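Local structure of Slr1951 protein (Synechocystis sp., 3HX1) at residues Ile16-Ala20 with Gly21-Val25. The protein is of unknown function but carries a forkhead-associated (FHA) domain, a fold that in relatives recognises phosphothreonine-containing peptides, and so probably binds phosphorylated partners. Sequence-based numbering, arbitrary orientation.
Sequences ILDDA and GRREV
I16 and R23 form a hydrogen-bonded antiparallel pair, I16 N to R23 O and R23 N to I16 O, each at 2.8 Å. Nearer the turn a second pair joins D18 and G21: D18 N reaches G21 O at 3.2 Å, and G21 N returns to D18 O. The carboxylate of D18 divides its two oxygens between the turn and the neighbouring strand. Its OD1 accepts from A20 N at 3.1 Å, an Asx turn inside the type I turn D18-G21, and also receives a water that bridges to G21 O. OD2 forms a long salt bridge of 3.4 Å with R23 NH2, the two planar groups being inclined by 52°; the stronger partners of OD2 and NH2 are K45 N and R43 O, respectively, so the pair ties the hairpin to strand 42-43 and the loop that follows it. R23 gets there with CG lodged between its backbone N and carbonyl carbon (chi1 77°) and a bend at chi3, which lay the guanidinium beside I16. I16 CG2 sits over one guanidinium face, 3.8 Å from its plane, while I16 CD1 meets V25 CG2 at 3.5 Å. On the opposite face of the sheet, L17 CD1 lies over the centre of the R22 guanidinium. Together these contacts build a tight two-residue β-hairpin, with D19 and A20 at its tip, joining strands 11-18 and 21-27 at one margin of the FHA β-sandwich.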
loop_
_atom_site.group_PDB
_atom_site.type_symbol
_atom_site.label_atom_id
_atom_site.label_comp_id
_atom_site.label_asym_id
_atom_site.label_seq_id
_atom_site.Cartn_x
_atom_site.Cartn_y
_atom_site.Cartn_z
ATOM N N ILE A 16 -5.455 4.032 5.140
ATOM C CA ILE A 16 -5.814 2.643 4.897
ATOM C C ILE A 16 -7.263 2.327 5.241
ATOM O O ILE A 16 -7.755 2.680 6.316
ATOM C CB ILE A 16 -4.898 1.702 5.709
ATOM C CG1 ILE A 16 -3.442 1.932 5.291
ATOM C CG2 ILE A 16 -5.316 0.243 5.499
ATOM C CD1 ILE A 16 -2.443 1.312 6.212
ATOM N N LEU A 17 -7.936 1.649 4.317
ATOM C CA LEU A 17 -9.323 1.256 4.508
ATOM C C LEU A 17 -9.458 -0.247 4.343
ATOM O O LEU A 17 -9.224 -0.775 3.257
ATOM C CB LEU A 17 -10.221 1.948 3.490
ATOM C CG LEU A 17 -11.678 1.489 3.551
ATOM C CD1 LEU A 17 -12.220 1.747 4.951
ATOM C CD2 LEU A 17 -12.504 2.216 2.507
ATOM N N ASP A 18 -9.840 -0.931 5.417
ATOM C CA ASP A 18 -10.013 -2.378 5.374
ATOM C C ASP A 18 -11.023 -2.847 6.412
ATOM O O ASP A 18 -11.693 -2.040 7.046
ATOM C CB ASP A 18 -8.679 -3.076 5.615
ATOM C CG ASP A 18 -7.978 -2.578 6.874
ATOM O OD1 ASP A 18 -8.642 -1.962 7.743
ATOM O OD2 ASP A 18 -6.759 -2.817 6.999
ATOM N N ASP A 19 -11.126 -4.161 6.578
ATOM C CA ASP A 19 -12.051 -4.763 7.542
ATOM C C ASP A 19 -12.052 -4.067 8.910
ATOM O O ASP A 19 -13.044 -4.124 9.635
ATOM C CB ASP A 19 -11.716 -6.252 7.739
ATOM C CG ASP A 19 -11.877 -7.071 6.465
ATOM O OD1 ASP A 19 -12.200 -6.482 5.405
ATOM O OD2 ASP A 19 -11.679 -8.305 6.528
ATOM N N ALA A 20 -10.943 -3.419 9.263
ATOM C CA ALA A 20 -10.832 -2.726 10.546
ATOM C C ALA A 20 -11.235 -1.256 10.499
ATOM O O ALA A 20 -11.090 -0.545 11.500
ATOM C CB ALA A 20 -9.409 -2.837 11.074
ATOM N N GLY A 21 -11.730 -0.801 9.348
ATOM C CA GLY A 21 -12.140 0.581 9.210
ATOM C C GLY A 21 -11.095 1.433 8.517
ATOM O O GLY A 21 -10.121 0.921 7.973
ATOM N N ARG A 22 -11.291 2.745 8.532
ATOM C CA ARG A 22 -10.353 3.649 7.889
ATOM C C ARG A 22 -9.396 4.227 8.932
ATOM O O ARG A 22 -9.840 4.746 9.960
ATOM C CB ARG A 22 -11.125 4.770 7.182
ATOM C CG ARG A 22 -10.232 5.750 6.467
ATOM C CD ARG A 22 -10.989 6.862 5.730
ATOM N NE ARG A 22 -11.811 6.362 4.629
ATOM C CZ ARG A 22 -13.085 5.994 4.747
ATOM N NH1 ARG A 22 -13.711 6.063 5.919
ATOM N NH2 ARG A 22 -13.741 5.558 3.682
ATOM N N ARG A 23 -8.089 4.132 8.682
ATOM C CA ARG A 23 -7.106 4.667 9.633
ATOM C C ARG A 23 -5.914 5.259 8.902
ATOM O O ARG A 23 -5.692 4.968 7.730
ATOM C CB ARG A 23 -6.597 3.578 10.557
ATOM C CG ARG A 23 -5.587 2.654 9.890
ATOM C CD ARG A 23 -5.130 1.577 10.843
ATOM N NE ARG A 23 -5.152 0.270 10.206
ATOM C CZ ARG A 23 -4.192 -0.198 9.419
ATOM N NH1 ARG A 23 -3.114 0.531 9.168
ATOM N NH2 ARG A 23 -4.320 -1.398 8.878
ATOM N N GLU A 24 -5.136 6.080 9.599
ATOM C CA GLU A 24 -3.969 6.707 8.992
ATOM C C GLU A 24 -2.637 6.202 9.542
ATOM O O GLU A 24 -2.497 5.927 10.731
ATOM C CB GLU A 24 -4.047 8.227 9.139
ATOM C CG GLU A 24 -4.831 8.910 8.031
ATOM C CD GLU A 24 -4.937 10.414 8.227
ATOM O OE1 GLU A 24 -4.040 11.003 8.866
ATOM O OE2 GLU A 24 -5.912 11.012 7.724
ATOM N N VAL A 25 -1.668 6.077 8.642
ATOM C CA VAL A 25 -0.332 5.614 8.972
ATOM C C VAL A 25 0.659 6.646 8.466
ATOM O O VAL A 25 0.517 7.174 7.357
ATOM C CB VAL A 25 -0.024 4.276 8.281
ATOM C CG1 VAL A 25 1.402 3.859 8.568
ATOM C CG2 VAL A 25 -0.991 3.219 8.753
HETATM O O HOH W 1 -7.891 0.248 9.031
#